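Local coordinates for protein cytosol aminopeptidase (Coxiella burnetii, PDB 3IJ3) that probably acts as a manganese-dependent aminopeptidase of the M17 family, removing residues from the N-termini of peptides, at residues L104-N116 and R146-A158. Numbering follows the deposited sequence.
With EDO (1,2-ethanediol), chain J.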
loop_
_atom_site.group_PDB
_atom_site.type_symbol
_atom_site.label_atom_id
_atom_site.label_comp_id
_atom_site.label_asym_id
_atom_site.label_seq_id
_atom_site.Cartn_x
_atom_site.Cartn_y
_atom_site.Cartn_z
ATOM N N LEU A 104 24.342 -17.785 -30.964
ATOM C CA LEU A 104 24.913 -17.629 -32.312
ATOM C C LEU A 104 24.070 -16.914 -33.363
ATOM O O LEU A 104 24.587 -16.062 -34.089
ATOM C CB LEU A 104 25.403 -18.975 -32.854
ATOM C CG LEU A 104 26.675 -19.534 -32.222
ATOM C CD1 LEU A 104 26.818 -20.996 -32.610
ATOM C CD2 LEU A 104 27.908 -18.715 -32.643
ATOM N N SER A 105 22.778 -17.232 -33.449
ATOM C CA SER A 105 21.942 -16.582 -34.460
ATOM C C SER A 105 21.948 -15.066 -34.360
ATOM O O SER A 105 21.869 -14.373 -35.381
ATOM C CB SER A 105 20.514 -17.119 -34.447
ATOM O OG SER A 105 20.491 -18.393 -35.041
ATOM N N LYS A 106 22.063 -14.544 -33.146
ATOM C CA LYS A 106 22.069 -13.082 -32.945
ATOM C C LYS A 106 23.385 -12.361 -33.282
ATOM O O LYS A 106 23.399 -11.136 -33.430
ATOM C CB LYS A 106 21.655 -12.723 -31.517
ATOM C CG LYS A 106 20.173 -12.914 -31.221
ATOM C CD LYS A 106 19.877 -12.476 -29.787
ATOM C CE LYS A 106 18.419 -12.574 -29.412
ATOM N NZ LYS A 106 17.556 -11.634 -30.159
ATOM N N VAL A 107 24.471 -13.109 -33.433
ATOM C CA VAL A 107 25.777 -12.511 -33.700
ATOM C C VAL A 107 26.452 -12.990 -34.981
ATOM O O VAL A 107 27.340 -12.305 -35.503
ATOM C CB VAL A 107 26.738 -12.707 -32.493
ATOM C CG1 VAL A 107 26.176 -11.988 -31.246
ATOM C CG2 VAL A 107 26.996 -14.197 -32.199
ATOM N N LEU A 108 26.036 -14.136 -35.507
ATOM C CA LEU A 108 26.675 -14.676 -36.708
ATOM C C LEU A 108 26.442 -13.890 -37.970
ATOM O O LEU A 108 25.351 -13.382 -38.207
ATOM C CB LEU A 108 26.235 -16.109 -36.993
ATOM C CG LEU A 108 26.874 -17.222 -36.179
ATOM C CD1 LEU A 108 26.182 -18.552 -36.483
ATOM C CD2 LEU A 108 28.370 -17.304 -36.476
ATOM N N PRO A 109 27.490 -13.784 -38.798
ATOM C CA PRO A 109 27.267 -13.181 -40.087
ATOM C C PRO A 109 26.377 -14.129 -40.911
ATOM O O PRO A 109 26.155 -15.273 -40.504
ATOM C CB PRO A 109 28.669 -13.141 -40.716
ATOM C CG PRO A 109 29.637 -13.369 -39.615
ATOM C CD PRO A 109 28.902 -14.155 -38.577
ATOM N N PRO A 110 25.872 -13.670 -42.057
ATOM C CA PRO A 110 25.067 -14.549 -42.909
ATOM C C PRO A 110 25.852 -15.766 -43.417
ATOM O O PRO A 110 27.082 -15.681 -43.621
ATOM C CB PRO A 110 24.718 -13.641 -44.096
ATOM C CG PRO A 110 24.731 -12.277 -43.522
ATOM C CD PRO A 110 25.902 -12.293 -42.577
ATOM N N GLY A 111 25.167 -16.895 -43.603
ATOM C CA GLY A 111 25.832 -18.084 -44.149
ATOM C C GLY A 111 25.328 -19.428 -43.712
ATOM O O GLY A 111 24.383 -19.530 -42.927
ATOM N N ALA A 112 25.977 -20.458 -44.265
ATOM C CA ALA A 112 25.710 -21.860 -43.982
ATOM C C ALA A 112 26.871 -22.339 -43.142
ATOM O O ALA A 112 28.012 -22.370 -43.615
ATOM C CB ALA A 112 25.617 -22.684 -45.302
ATOM N N PHE A 113 26.592 -22.721 -41.898
ATOM C CA PHE A 113 27.647 -23.096 -40.948
ATOM C C PHE A 113 27.579 -24.551 -40.545
ATOM O O PHE A 113 26.592 -25.237 -40.800
ATOM C CB PHE A 113 27.555 -22.202 -39.691
ATOM C CG PHE A 113 27.713 -20.714 -39.969
ATOM C CD1 PHE A 113 28.959 -20.099 -39.835
ATOM C CD2 PHE A 113 26.633 -19.935 -40.374
ATOM C CE1 PHE A 113 29.124 -18.731 -40.096
ATOM C CE2 PHE A 113 26.782 -18.571 -40.643
ATOM C CZ PHE A 113 28.043 -17.962 -40.507
ATOM N N GLN A 114 28.625 -25.031 -39.892
ATOM C CA GLN A 114 28.632 -26.394 -39.410
ATOM C C GLN A 114 29.459 -26.458 -38.155
ATOM O O GLN A 114 30.378 -25.657 -37.964
ATOM C CB GLN A 114 29.259 -27.338 -40.448
ATOM C CG GLN A 114 30.750 -27.106 -40.598
ATOM C CD GLN A 114 31.407 -27.965 -41.653
ATOM O OE1 GLN A 114 30.740 -28.646 -42.434
ATOM N NE2 GLN A 114 32.731 -27.912 -41.700
ATOM N N LEU A 115 29.115 -27.407 -37.291
ATOM C CA LEU A 115 29.872 -27.690 -36.074
ATOM C C LEU A 115 30.731 -28.898 -36.412
ATOM O O LEU A 115 30.461 -29.589 -37.407
ATOM C CB LEU A 115 28.954 -28.064 -34.915
ATOM C CG LEU A 115 27.940 -26.997 -34.508
ATOM C CD1 LEU A 115 27.293 -27.436 -33.170
ATOM C CD2 LEU A 115 28.610 -25.649 -34.377
ATOM N N ASN A 116 31.754 -29.162 -35.600
ATOM C CA ASN A 116 32.626 -30.339 -35.776
ATOM C C ASN A 116 32.489 -31.242 -34.555
ATOM O O ASN A 116 32.743 -30.826 -33.431
ATOM C CB ASN A 116 34.089 -29.908 -35.970
ATOM C CG ASN A 116 35.052 -31.087 -36.140
ATOM O OD1 ASN A 116 34.679 -32.254 -35.995
ATOM N ND2 ASN A 116 36.308 -30.773 -36.459
ATOM N N ARG A 146 9.069 -9.812 -38.573
ATOM C CA ARG A 146 10.457 -9.805 -38.122
ATOM C C ARG A 146 11.349 -10.423 -39.186
ATOM O O ARG A 146 10.960 -11.378 -39.855
ATOM C CB ARG A 146 10.576 -10.529 -36.789
ATOM C CG ARG A 146 9.719 -9.850 -35.713
ATOM C CD ARG A 146 9.687 -10.577 -34.408
ATOM N NE ARG A 146 10.995 -10.675 -33.795
ATOM C CZ ARG A 146 11.219 -11.279 -32.629
ATOM N NH1 ARG A 146 12.448 -11.318 -32.138
ATOM N NH2 ARG A 146 10.215 -11.854 -31.952
ATOM N N SER A 147 12.522 -9.839 -39.369
ATOM C CA SER A 147 13.478 -10.345 -40.345
ATOM C C SER A 147 14.071 -11.618 -39.763
ATOM O O SER A 147 14.525 -11.613 -38.618
ATOM C CB SER A 147 14.578 -9.319 -40.604
ATOM O OG SER A 147 15.231 -8.955 -39.393
ATOM N N PRO A 148 14.049 -12.718 -40.532
ATOM C CA PRO A 148 14.614 -13.938 -39.983
ATOM C C PRO A 148 16.139 -13.858 -39.950
ATOM O O PRO A 148 16.732 -13.065 -40.682
ATOM C CB PRO A 148 14.127 -15.021 -40.945
ATOM C CG PRO A 148 13.871 -14.308 -42.250
ATOM C CD PRO A 148 13.818 -12.823 -41.983
ATOM N N TYR A 149 16.753 -14.636 -39.066
ATOM C CA TYR A 149 18.201 -14.651 -38.956
ATOM C C TYR A 149 18.774 -15.238 -40.229
ATOM O O TYR A 149 18.157 -16.098 -40.852
ATOM C CB TYR A 149 18.648 -15.450 -37.748
ATOM C CG TYR A 149 18.173 -14.881 -36.444
ATOM C CD1 TYR A 149 18.649 -13.658 -35.979
ATOM C CD2 TYR A 149 17.268 -15.572 -35.649
ATOM C CE1 TYR A 149 18.216 -13.135 -34.786
ATOM C CE2 TYR A 149 16.847 -15.059 -34.440
ATOM C CZ TYR A 149 17.318 -13.854 -34.016
ATOM O OH TYR A 149 16.890 -13.377 -32.810
ATOM N N LEU A 150 19.949 -14.772 -40.616
ATOM C CA LEU A 150 20.563 -15.209 -41.878
ATOM C C LEU A 150 21.611 -16.303 -41.746
ATOM O O LEU A 150 22.203 -16.695 -42.749
ATOM C CB LEU A 150 21.166 -14.006 -42.594
ATOM C CG LEU A 150 20.156 -12.893 -42.892
ATOM C CD1 LEU A 150 20.851 -11.699 -43.560
ATOM C CD2 LEU A 150 19.001 -13.422 -43.738
ATOM N N ALA A 151 21.873 -16.765 -40.531
ATOM C CA ALA A 151 22.801 -17.856 -40.324
ATOM C C ALA A 151 22.005 -19.148 -40.146
ATOM O O ALA A 151 21.003 -19.189 -39.400
ATOM C CB ALA A 151 23.680 -17.594 -39.117
ATOM N N LYS A 152 22.438 -20.199 -40.843
ATOM C CA LYS A 152 21.822 -21.531 -40.725
ATOM C C LYS A 152 22.902 -22.541 -40.401
ATOM O O LYS A 152 24.068 -22.339 -40.754
ATOM C CB LYS A 152 21.085 -21.919 -41.989
ATOM C CG LYS A 152 19.928 -20.980 -42.321
ATOM C CD LYS A 152 19.104 -21.568 -43.451
ATOM C CE LYS A 152 17.894 -20.710 -43.813
ATOM N NZ LYS A 152 17.055 -21.479 -44.795
ATOM N N LEU A 153 22.516 -23.614 -39.713
ATOM C CA LEU A 153 23.462 -24.631 -39.267
ATOM C C LEU A 153 23.141 -25.997 -39.815
ATOM O O LEU A 153 21.978 -26.439 -39.801
ATOM C CB LEU A 153 23.440 -24.705 -37.737
ATOM C CG LEU A 153 24.508 -25.495 -36.986
ATOM C CD1 LEU A 153 25.908 -24.849 -37.204
ATOM C CD2 LEU A 153 24.175 -25.518 -35.468
ATOM N N PHE A 154 24.178 -26.699 -40.265
ATOM C CA PHE A 154 23.997 -28.028 -40.745
ATOM C C PHE A 154 23.601 -28.965 -39.599
ATOM O O PHE A 154 24.217 -28.940 -38.526
ATOM C CB PHE A 154 25.263 -28.543 -41.411
ATOM C CG PHE A 154 25.162 -29.974 -41.830
ATOM C CD1 PHE A 154 24.227 -30.353 -42.773
ATOM C CD2 PHE A 154 25.982 -30.944 -41.274
ATOM C CE1 PHE A 154 24.109 -31.685 -43.168
ATOM C CE2 PHE A 154 25.869 -32.269 -41.662
ATOM C CZ PHE A 154 24.921 -32.635 -42.602
ATOM N N LEU A 155 22.571 -29.786 -39.836
ATOM C CA LEU A 155 22.120 -30.772 -38.855
ATOM C C LEU A 155 22.369 -32.187 -39.414
ATOM O O LEU A 155 21.639 -32.631 -40.303
ATOM C CB LEU A 155 20.637 -30.560 -38.526
ATOM C CG LEU A 155 19.970 -31.515 -37.539
ATOM C CD1 LEU A 155 20.700 -31.582 -36.233
ATOM C CD2 LEU A 155 18.493 -31.070 -37.308
ATOM N N PRO A 156 23.380 -32.898 -38.890
ATOM C CA PRO A 156 23.717 -34.246 -39.386
ATOM C C PRO A 156 22.566 -35.236 -39.212
ATOM O O PRO A 156 21.808 -35.159 -38.238
ATOM C CB PRO A 156 24.923 -34.665 -38.536
ATOM C CG PRO A 156 25.394 -33.449 -37.869
ATOM C CD PRO A 156 24.264 -32.481 -37.787
ATOM N N GLN A 157 22.468 -36.177 -40.136
ATOM C CA GLN A 157 21.374 -37.143 -40.160
ATOM C C GLN A 157 21.266 -37.951 -38.865
ATOM O O GLN A 157 20.147 -38.243 -38.392
ATOM C CB GLN A 157 21.517 -38.043 -41.406
ATOM C CG GLN A 157 20.223 -38.743 -41.830
ATOM C CD GLN A 157 19.836 -39.869 -40.907
ATOM O OE1 GLN A 157 20.699 -40.615 -40.435
ATOM N NE2 GLN A 157 18.530 -40.022 -40.661
ATOM N N ALA A 158 22.408 -38.257 -38.259
ATOM C CA ALA A 158 22.440 -39.047 -37.016
ATOM C C ALA A 158 21.727 -38.372 -35.841
ATOM O O ALA A 158 21.241 -39.045 -34.926
ATOM C CB ALA A 158 23.895 -39.359 -36.636
HETATM C C1 EDO J . 18.301 -9.553 -37.098
HETATM O O1 EDO J . 16.894 -9.805 -37.167
HETATM C C2 EDO J . 19.012 -10.255 -38.250
HETATM O O2 EDO J . 18.061 -10.942 -39.072
HETATM O O HOH W 1 22.420 -14.558 -38.010
HETATM O O HOH W 2 26.895 -29.020 -37.883
#
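Tyr149 lays one face of its ring over Ser105, whose CB sits 4.0 Å from the ring centroid in a CH-pi contact. With CG anti to its carbonyl carbon (chi1 -62°), the ring runs across helix 104-107, past Ser105, and brings its hydroxyl to Lys106, which bends at its last torsion so that NZ donates to Tyr149 OH at 3.2 Å. Further along, Ala151 CB touches both Leu108 CB and Phe113 CE2, at 3.6 Å each, while Leu108 CD1 lies over the centre of the Phe113 ring. Strands 111-114 and 151-154 are the parallel neighbours of a beta-alpha-beta unit in the N-terminal domain, joined through helix 123-135; strand 38-43 flanks the first and strand 29-30 the second. Gly111 O takes Lys152 N nearly along the C=O axis, Phe113 N donates to Lys152 O at 2.8 Å, and Phe113 O accepts from Phe154 N. Beyond the last of these bonds a water continues the pairing, accepting from Leu115 N and donating to Phe154 O. Near this end of the pair, Leu153 CD1 packs 4.0 Å from Leu115 CD2, the two side chains crossing at about a right angle, and Phe133 of helix 123-135 also touches Leu153.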